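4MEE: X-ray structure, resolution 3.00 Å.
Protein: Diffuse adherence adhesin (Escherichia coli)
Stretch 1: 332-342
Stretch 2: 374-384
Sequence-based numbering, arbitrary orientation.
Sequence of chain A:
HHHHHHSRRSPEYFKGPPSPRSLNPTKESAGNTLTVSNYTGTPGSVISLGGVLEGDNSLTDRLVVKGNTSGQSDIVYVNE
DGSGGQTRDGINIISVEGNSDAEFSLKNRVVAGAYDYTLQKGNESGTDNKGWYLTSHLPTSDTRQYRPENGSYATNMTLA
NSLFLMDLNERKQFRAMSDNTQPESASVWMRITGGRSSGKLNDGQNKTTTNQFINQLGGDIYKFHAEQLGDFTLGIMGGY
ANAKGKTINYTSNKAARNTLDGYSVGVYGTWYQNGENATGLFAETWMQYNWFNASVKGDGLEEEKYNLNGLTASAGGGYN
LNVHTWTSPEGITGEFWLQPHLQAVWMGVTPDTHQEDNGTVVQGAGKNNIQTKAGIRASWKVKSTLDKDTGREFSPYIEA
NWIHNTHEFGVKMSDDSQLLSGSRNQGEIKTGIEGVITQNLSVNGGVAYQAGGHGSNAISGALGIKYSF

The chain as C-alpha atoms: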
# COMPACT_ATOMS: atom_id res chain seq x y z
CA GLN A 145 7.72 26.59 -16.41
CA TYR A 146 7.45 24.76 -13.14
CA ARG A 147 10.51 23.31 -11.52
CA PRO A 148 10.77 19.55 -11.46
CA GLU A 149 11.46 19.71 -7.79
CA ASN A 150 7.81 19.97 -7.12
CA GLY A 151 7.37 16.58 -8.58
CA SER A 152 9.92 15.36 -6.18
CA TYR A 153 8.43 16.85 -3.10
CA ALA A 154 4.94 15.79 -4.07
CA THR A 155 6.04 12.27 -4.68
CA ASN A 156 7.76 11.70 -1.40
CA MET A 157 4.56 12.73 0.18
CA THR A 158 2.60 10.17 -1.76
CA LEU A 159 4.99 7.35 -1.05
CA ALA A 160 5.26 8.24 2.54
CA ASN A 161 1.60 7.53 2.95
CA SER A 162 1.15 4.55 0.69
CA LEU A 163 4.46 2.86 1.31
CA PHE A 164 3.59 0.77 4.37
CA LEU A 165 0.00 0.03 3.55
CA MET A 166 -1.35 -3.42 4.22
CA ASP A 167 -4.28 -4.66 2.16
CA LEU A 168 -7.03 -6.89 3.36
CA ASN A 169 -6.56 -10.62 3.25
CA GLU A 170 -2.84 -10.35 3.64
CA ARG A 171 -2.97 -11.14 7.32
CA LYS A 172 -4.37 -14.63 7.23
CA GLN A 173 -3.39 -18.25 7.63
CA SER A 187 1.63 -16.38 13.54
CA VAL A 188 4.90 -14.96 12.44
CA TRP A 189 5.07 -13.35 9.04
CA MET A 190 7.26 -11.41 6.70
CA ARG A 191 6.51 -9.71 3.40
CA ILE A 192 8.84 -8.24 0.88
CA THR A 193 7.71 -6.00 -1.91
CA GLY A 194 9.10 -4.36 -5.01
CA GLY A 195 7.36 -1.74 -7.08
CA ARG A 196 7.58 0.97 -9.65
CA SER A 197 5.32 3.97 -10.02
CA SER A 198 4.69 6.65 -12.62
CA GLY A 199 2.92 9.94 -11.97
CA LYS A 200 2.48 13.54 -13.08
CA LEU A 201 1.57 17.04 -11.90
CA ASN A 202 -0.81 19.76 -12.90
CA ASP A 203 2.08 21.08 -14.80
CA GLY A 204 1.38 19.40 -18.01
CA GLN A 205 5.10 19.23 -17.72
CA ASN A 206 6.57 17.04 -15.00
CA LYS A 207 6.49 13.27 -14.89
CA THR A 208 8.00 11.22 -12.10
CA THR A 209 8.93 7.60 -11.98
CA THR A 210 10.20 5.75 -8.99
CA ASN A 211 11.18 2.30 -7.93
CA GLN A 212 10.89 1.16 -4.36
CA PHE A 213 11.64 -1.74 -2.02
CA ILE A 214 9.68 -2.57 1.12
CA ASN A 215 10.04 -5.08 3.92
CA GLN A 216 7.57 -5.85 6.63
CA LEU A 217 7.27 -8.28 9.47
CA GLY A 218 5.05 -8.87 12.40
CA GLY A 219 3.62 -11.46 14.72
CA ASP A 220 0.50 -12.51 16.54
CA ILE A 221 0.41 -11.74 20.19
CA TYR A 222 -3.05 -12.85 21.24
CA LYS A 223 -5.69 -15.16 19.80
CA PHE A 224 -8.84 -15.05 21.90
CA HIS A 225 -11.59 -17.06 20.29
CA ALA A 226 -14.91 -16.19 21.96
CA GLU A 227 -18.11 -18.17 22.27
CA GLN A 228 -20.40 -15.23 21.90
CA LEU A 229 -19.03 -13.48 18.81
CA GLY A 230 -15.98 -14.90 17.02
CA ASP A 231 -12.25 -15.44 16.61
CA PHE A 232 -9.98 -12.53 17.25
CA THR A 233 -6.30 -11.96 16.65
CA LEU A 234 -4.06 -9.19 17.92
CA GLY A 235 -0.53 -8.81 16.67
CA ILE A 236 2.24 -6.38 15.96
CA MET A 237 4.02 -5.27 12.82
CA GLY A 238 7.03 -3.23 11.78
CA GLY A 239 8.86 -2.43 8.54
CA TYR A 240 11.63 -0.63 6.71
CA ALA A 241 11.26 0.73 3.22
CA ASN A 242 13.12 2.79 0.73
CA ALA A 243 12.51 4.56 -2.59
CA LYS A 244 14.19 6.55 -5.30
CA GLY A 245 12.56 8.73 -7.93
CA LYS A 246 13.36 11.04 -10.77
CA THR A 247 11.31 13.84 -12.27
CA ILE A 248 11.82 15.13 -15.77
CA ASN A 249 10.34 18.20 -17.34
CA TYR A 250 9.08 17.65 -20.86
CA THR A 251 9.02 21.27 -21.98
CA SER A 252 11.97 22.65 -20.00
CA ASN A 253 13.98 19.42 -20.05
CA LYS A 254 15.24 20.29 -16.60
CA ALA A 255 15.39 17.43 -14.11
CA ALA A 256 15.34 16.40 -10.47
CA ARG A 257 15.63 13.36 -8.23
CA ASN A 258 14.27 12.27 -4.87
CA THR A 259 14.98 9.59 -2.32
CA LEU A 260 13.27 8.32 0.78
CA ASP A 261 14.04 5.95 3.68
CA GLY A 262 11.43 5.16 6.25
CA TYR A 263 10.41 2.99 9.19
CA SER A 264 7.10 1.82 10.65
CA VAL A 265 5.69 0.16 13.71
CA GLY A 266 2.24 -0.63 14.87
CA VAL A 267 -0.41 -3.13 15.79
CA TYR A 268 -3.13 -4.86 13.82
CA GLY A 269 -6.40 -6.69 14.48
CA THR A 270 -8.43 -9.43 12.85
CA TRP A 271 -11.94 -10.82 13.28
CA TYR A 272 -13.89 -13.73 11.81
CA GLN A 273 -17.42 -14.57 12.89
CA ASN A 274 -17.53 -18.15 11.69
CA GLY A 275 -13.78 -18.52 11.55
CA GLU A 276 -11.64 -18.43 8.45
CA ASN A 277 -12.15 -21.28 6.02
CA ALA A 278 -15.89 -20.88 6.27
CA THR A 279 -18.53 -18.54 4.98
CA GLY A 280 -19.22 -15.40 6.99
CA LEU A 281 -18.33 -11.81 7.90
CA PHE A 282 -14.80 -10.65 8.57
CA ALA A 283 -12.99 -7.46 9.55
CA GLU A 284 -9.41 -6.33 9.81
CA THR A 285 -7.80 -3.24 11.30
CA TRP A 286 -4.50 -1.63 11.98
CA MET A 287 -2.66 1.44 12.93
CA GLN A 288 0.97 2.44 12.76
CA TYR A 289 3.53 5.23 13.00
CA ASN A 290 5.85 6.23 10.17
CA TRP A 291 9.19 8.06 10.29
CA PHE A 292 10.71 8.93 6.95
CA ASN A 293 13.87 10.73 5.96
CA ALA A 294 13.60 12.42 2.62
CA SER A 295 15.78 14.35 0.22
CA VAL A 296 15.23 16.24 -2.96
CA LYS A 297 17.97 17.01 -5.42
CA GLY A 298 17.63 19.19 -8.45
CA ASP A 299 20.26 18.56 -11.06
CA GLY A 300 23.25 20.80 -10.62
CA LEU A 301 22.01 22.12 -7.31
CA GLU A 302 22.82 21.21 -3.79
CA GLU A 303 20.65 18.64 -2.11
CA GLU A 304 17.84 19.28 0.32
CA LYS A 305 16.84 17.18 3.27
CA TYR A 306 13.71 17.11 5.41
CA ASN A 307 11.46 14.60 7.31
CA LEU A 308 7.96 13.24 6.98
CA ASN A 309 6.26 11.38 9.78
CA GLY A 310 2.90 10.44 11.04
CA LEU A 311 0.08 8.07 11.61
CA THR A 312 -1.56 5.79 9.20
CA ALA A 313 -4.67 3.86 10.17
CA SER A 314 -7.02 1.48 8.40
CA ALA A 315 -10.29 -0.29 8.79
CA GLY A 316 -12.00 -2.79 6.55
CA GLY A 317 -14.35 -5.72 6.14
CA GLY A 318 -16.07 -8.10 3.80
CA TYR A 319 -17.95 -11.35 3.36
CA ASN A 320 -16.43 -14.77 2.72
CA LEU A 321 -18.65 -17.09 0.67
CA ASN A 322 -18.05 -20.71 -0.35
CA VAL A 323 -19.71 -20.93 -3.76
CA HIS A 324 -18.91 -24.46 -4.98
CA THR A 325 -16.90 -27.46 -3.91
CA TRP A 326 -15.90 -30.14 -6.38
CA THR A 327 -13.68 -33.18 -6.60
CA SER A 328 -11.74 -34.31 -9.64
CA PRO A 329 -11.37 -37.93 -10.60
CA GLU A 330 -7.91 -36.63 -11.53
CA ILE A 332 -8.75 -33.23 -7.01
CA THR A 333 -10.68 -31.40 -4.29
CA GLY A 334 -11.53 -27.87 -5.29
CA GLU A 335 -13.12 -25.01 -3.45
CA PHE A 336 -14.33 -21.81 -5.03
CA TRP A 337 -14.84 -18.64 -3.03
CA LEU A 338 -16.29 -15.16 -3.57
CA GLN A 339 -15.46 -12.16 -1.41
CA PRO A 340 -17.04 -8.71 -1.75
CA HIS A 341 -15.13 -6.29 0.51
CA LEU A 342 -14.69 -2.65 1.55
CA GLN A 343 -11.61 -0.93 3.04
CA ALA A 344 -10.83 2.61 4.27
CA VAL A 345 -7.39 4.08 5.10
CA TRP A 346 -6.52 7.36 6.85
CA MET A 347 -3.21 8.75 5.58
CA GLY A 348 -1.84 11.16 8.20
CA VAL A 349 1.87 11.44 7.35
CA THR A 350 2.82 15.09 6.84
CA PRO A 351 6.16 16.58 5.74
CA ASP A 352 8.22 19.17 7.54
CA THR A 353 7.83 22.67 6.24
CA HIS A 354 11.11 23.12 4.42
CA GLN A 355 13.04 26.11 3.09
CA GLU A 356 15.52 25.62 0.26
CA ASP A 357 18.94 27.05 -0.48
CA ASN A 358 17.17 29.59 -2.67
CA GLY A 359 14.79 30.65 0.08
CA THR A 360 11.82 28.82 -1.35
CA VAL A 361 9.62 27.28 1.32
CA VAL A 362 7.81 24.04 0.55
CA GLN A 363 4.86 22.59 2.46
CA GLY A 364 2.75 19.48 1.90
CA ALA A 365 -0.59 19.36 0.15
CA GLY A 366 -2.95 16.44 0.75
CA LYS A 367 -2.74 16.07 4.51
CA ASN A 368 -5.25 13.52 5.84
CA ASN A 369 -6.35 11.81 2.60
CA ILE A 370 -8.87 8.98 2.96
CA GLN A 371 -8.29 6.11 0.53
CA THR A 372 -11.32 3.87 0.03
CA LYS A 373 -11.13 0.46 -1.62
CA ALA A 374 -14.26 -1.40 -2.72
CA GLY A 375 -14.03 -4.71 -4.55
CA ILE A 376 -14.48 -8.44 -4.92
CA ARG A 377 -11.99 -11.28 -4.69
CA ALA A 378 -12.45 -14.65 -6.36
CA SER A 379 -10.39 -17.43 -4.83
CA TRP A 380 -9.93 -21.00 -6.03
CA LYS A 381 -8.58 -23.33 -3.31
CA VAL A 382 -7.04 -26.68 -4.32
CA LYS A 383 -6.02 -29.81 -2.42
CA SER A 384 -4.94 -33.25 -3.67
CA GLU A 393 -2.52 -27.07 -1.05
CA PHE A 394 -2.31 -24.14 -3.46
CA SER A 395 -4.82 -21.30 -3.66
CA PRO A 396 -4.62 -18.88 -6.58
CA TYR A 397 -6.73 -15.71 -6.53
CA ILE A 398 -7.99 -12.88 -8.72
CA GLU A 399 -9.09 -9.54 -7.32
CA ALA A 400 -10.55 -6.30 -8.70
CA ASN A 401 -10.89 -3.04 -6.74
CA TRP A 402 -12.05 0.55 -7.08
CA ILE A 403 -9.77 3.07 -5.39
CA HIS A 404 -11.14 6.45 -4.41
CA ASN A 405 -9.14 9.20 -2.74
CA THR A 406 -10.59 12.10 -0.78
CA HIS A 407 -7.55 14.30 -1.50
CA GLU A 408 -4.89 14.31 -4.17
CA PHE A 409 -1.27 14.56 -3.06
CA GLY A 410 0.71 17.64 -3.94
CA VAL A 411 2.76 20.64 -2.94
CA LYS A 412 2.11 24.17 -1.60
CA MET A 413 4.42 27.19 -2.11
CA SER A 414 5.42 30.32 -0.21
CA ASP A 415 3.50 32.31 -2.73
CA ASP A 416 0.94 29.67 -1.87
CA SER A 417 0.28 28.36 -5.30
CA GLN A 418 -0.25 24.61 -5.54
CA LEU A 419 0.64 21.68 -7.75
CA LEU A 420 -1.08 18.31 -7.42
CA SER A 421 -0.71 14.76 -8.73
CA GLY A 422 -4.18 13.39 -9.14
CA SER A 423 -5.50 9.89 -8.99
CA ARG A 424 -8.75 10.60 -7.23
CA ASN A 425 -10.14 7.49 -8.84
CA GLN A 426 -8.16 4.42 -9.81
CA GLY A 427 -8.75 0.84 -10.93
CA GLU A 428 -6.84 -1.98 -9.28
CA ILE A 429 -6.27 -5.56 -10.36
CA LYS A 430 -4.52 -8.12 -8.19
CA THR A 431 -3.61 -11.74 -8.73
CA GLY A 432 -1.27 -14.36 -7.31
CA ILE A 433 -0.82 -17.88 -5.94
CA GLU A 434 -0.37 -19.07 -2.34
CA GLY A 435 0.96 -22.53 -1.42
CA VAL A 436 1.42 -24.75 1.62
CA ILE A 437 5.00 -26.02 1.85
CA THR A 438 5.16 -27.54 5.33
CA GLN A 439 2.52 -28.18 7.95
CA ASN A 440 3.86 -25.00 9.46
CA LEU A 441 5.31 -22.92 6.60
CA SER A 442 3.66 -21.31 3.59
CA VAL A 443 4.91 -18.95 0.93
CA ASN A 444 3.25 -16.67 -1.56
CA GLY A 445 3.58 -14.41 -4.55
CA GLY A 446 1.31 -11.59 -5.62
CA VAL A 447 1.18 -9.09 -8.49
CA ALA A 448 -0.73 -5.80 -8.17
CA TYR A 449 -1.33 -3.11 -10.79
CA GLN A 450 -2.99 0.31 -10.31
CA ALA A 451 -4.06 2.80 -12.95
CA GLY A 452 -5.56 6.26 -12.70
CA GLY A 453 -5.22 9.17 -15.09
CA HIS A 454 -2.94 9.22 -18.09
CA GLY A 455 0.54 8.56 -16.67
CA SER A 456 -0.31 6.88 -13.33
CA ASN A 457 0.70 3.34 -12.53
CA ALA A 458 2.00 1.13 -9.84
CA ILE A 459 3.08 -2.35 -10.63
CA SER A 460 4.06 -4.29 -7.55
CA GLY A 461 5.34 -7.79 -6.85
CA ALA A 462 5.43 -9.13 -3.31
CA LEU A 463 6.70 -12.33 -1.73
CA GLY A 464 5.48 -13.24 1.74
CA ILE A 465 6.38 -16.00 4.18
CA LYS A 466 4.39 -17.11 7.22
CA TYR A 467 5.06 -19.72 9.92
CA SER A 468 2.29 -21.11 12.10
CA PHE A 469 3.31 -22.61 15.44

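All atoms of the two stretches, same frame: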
# COMPACT_ATOMS: atom_id res chain seq x y z
N ILE A 332 -7.71 -32.23 -7.22
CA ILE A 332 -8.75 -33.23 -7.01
C ILE A 332 -9.90 -32.79 -6.09
O ILE A 332 -11.03 -33.21 -6.29
CB ILE A 332 -8.19 -34.58 -6.51
CG1 ILE A 332 -7.38 -34.41 -5.22
CG2 ILE A 332 -7.37 -35.25 -7.60
CD1 ILE A 332 -7.26 -35.69 -4.42
N THR A 333 -9.61 -31.99 -5.08
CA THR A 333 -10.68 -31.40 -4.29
C THR A 333 -10.55 -29.91 -4.45
O THR A 333 -9.54 -29.34 -4.08
CB THR A 333 -10.54 -31.72 -2.80
OG1 THR A 333 -9.93 -33.00 -2.65
CG2 THR A 333 -11.91 -31.71 -2.14
N GLY A 334 -11.58 -29.29 -5.01
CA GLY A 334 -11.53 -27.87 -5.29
C GLY A 334 -12.51 -27.12 -4.43
O GLY A 334 -13.54 -27.66 -4.02
N GLU A 335 -12.19 -25.87 -4.13
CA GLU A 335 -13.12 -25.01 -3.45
C GLU A 335 -13.14 -23.74 -4.28
O GLU A 335 -12.15 -23.39 -4.90
CB GLU A 335 -12.62 -24.71 -2.05
CG GLU A 335 -13.71 -24.80 -1.00
CD GLU A 335 -13.19 -25.33 0.32
OE1 GLU A 335 -12.01 -25.06 0.66
OE2 GLU A 335 -13.95 -26.02 1.02
N PHE A 336 -14.28 -23.08 -4.33
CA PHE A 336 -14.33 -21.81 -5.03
C PHE A 336 -15.04 -20.79 -4.18
O PHE A 336 -16.15 -21.03 -3.70
CB PHE A 336 -14.99 -21.95 -6.39
CG PHE A 336 -15.29 -20.64 -7.04
CD1 PHE A 336 -14.29 -19.92 -7.69
CD2 PHE A 336 -16.57 -20.11 -7.00
CE1 PHE A 336 -14.57 -18.71 -8.30
CE2 PHE A 336 -16.86 -18.90 -7.60
CZ PHE A 336 -15.86 -18.19 -8.25
N TRP A 337 -14.40 -19.64 -4.01
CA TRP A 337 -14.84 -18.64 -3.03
C TRP A 337 -15.03 -17.27 -3.66
O TRP A 337 -14.25 -16.86 -4.53
CB TRP A 337 -13.81 -18.54 -1.90
CG TRP A 337 -13.76 -19.74 -1.00
CD1 TRP A 337 -13.20 -20.95 -1.28
CD2 TRP A 337 -14.26 -19.83 0.34
NE1 TRP A 337 -13.33 -21.79 -0.20
CE2 TRP A 337 -13.98 -21.13 0.81
CE3 TRP A 337 -14.93 -18.93 1.19
CZ2 TRP A 337 -14.34 -21.56 2.09
CZ3 TRP A 337 -15.29 -19.36 2.46
CH2 TRP A 337 -15.00 -20.67 2.90
N LEU A 338 -16.06 -16.56 -3.20
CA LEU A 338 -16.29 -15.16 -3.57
C LEU A 338 -16.26 -14.25 -2.35
O LEU A 338 -16.80 -14.60 -1.30
CB LEU A 338 -17.61 -15.00 -4.33
CG LEU A 338 -17.62 -15.22 -5.85
CD1 LEU A 338 -19.05 -15.24 -6.36
CD2 LEU A 338 -16.80 -14.18 -6.59
N GLN A 339 -15.64 -13.09 -2.51
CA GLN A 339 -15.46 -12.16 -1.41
C GLN A 339 -15.64 -10.69 -1.82
O GLN A 339 -14.69 -10.06 -2.28
CB GLN A 339 -14.09 -12.36 -0.76
CG GLN A 339 -13.90 -11.57 0.53
CD GLN A 339 -12.44 -11.41 0.91
OE1 GLN A 339 -12.01 -11.86 1.97
NE2 GLN A 339 -11.67 -10.75 0.05
N PRO A 340 -16.86 -10.15 -1.65
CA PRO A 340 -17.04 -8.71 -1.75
C PRO A 340 -16.52 -8.04 -0.48
O PRO A 340 -16.79 -8.52 0.62
CB PRO A 340 -18.56 -8.55 -1.87
CG PRO A 340 -19.13 -9.76 -1.21
CD PRO A 340 -18.14 -10.86 -1.46
N HIS A 341 -15.77 -6.95 -0.63
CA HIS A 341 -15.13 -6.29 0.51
C HIS A 341 -15.00 -4.78 0.36
O HIS A 341 -15.04 -4.24 -0.75
CB HIS A 341 -13.76 -6.92 0.79
CG HIS A 341 -12.81 -6.85 -0.36
ND1 HIS A 341 -12.53 -7.95 -1.16
CD2 HIS A 341 -12.09 -5.83 -0.87
CE1 HIS A 341 -11.67 -7.60 -2.10
NE2 HIS A 341 -11.40 -6.31 -1.95
N LEU A 342 -14.83 -4.10 1.49
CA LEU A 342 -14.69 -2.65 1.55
C LEU A 342 -13.61 -2.28 2.57
O LEU A 342 -13.57 -2.85 3.66
CB LEU A 342 -16.03 -2.01 1.93
CG LEU A 342 -16.14 -0.51 2.21
CD1 LEU A 342 -16.05 0.31 0.93
CD2 LEU A 342 -17.44 -0.21 2.94
N ALA A 374 -13.07 -0.56 -2.64
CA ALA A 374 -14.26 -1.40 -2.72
C ALA A 374 -14.05 -2.41 -3.84
O ALA A 374 -13.68 -2.04 -4.95
CB ALA A 374 -15.50 -0.56 -2.98
N GLY A 375 -14.29 -3.68 -3.55
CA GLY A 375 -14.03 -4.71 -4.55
C GLY A 375 -14.50 -6.10 -4.21
O GLY A 375 -15.16 -6.33 -3.20
N ILE A 376 -14.16 -7.03 -5.10
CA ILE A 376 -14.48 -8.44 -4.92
C ILE A 376 -13.28 -9.30 -5.25
O ILE A 376 -12.61 -9.08 -6.26
CB ILE A 376 -15.65 -8.87 -5.82
CG1 ILE A 376 -15.97 -10.34 -5.56
CG2 ILE A 376 -15.29 -8.67 -7.28
CD1 ILE A 376 -17.45 -10.64 -5.57
N ARG A 377 -13.02 -10.29 -4.40
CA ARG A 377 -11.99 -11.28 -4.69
C ARG A 377 -12.57 -12.66 -4.97
O ARG A 377 -13.45 -13.13 -4.24
CB ARG A 377 -10.97 -11.39 -3.56
CG ARG A 377 -9.80 -12.27 -3.93
CD ARG A 377 -8.97 -12.69 -2.73
NE ARG A 377 -8.01 -11.66 -2.33
CZ ARG A 377 -6.81 -11.92 -1.83
NH1 ARG A 377 -6.40 -13.17 -1.67
NH2 ARG A 377 -6.01 -10.92 -1.49
N ALA A 378 -12.06 -13.29 -6.01
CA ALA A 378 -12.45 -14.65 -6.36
C ALA A 378 -11.27 -15.57 -6.10
O ALA A 378 -10.20 -15.40 -6.68
CB ALA A 378 -12.86 -14.71 -7.82
N SER A 379 -11.47 -16.55 -5.24
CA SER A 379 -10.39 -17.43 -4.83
C SER A 379 -10.73 -18.86 -5.18
O SER A 379 -11.88 -19.29 -5.00
CB SER A 379 -10.17 -17.31 -3.32
OG SER A 379 -10.94 -16.25 -2.78
N TRP A 380 -9.75 -19.60 -5.68
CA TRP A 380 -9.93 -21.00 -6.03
C TRP A 380 -8.94 -21.85 -5.23
O TRP A 380 -7.78 -21.95 -5.60
CB TRP A 380 -9.72 -21.21 -7.53
N LYS A 381 -9.42 -22.45 -4.14
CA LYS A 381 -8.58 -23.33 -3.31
C LYS A 381 -8.46 -24.72 -3.92
O LYS A 381 -9.42 -25.24 -4.48
CB LYS A 381 -9.18 -23.47 -1.91
CG LYS A 381 -9.29 -22.17 -1.12
CD LYS A 381 -9.77 -22.43 0.30
CE LYS A 381 -9.83 -21.14 1.10
NZ LYS A 381 -9.94 -21.40 2.56
N VAL A 382 -7.28 -25.33 -3.79
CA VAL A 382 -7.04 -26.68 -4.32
C VAL A 382 -6.26 -27.55 -3.34
O VAL A 382 -5.24 -27.12 -2.78
CB VAL A 382 -6.29 -26.67 -5.68
CG1 VAL A 382 -6.08 -28.09 -6.19
CG2 VAL A 382 -7.03 -25.83 -6.71
N LYS A 383 -6.75 -28.77 -3.13
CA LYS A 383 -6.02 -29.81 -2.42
C LYS A 383 -5.92 -31.05 -3.32
O LYS A 383 -6.57 -31.12 -4.36
CB LYS A 383 -6.71 -30.15 -1.10
N SER A 384 -5.10 -32.02 -2.91
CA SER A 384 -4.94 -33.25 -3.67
C SER A 384 -5.08 -34.48 -2.78
O SER A 384 -5.10 -34.38 -1.56
CB SER A 384 -3.60 -33.28 -4.40

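The most unusual feature is a proline inside a regular antiparallel ladder. Pro 340 has no amide hydrogen to donate, yet the pairing is not interrupted. It sits opposite Ile 376 at a non-hydrogen-bonded pair, where its nitrogen is not asked to bond across. Its CA lies 3.4 Å from Gly 375 O, a CA-H...O contact.

The backbone does most of the holding. On one side of the proline, Gln 339 N bonds to Arg 377 O at 2.8 Å, and Arg 377 N to Gln 339 O at 2.7 Å. On the other, His 341 N reaches Gly 375 O at 2.7 Å, and Gly 375 N reaches His 341 O at 3.0 Å. Further along, Trp 337 N bonds to Ser 379 O at 2.7 Å and Ser 379 N to Trp 337 O at 2.9 Å. Near the far end, Lys 383 N bonds to Thr 333 O at 3.0 Å. The bond from Lys 381 N to Glu 335 O, 3.0 Å, is bent and weak.

Side chains alternate between two faces. One carries mainly apolar residues. Leu 338 CD2 packs against Ile 376 CD1 at 3.7 Å and Ala 378 CB at 4.2 Å. Leu 342 CD1 meets Ala 374 CB at 4.0 Å. Ile 376, Pro 340 and Leu 342 lie on the surface, where apolar groups would suit a lipid setting.

The other face is more polar and holds the buried Trp 337, Gln 339 and His 341. The long Lys 381 chain lies over the Trp 337 indole, with its CE 4.1 Å from the centroid of the five-membered ring, a CH-pi contact. Gly 375 leaves space beside His 341, whose ring has Gly 375 O over one face. A CB on this glycine would come within 3.5 Å of His 341 NE2.

Together the stretches bury 977 Å².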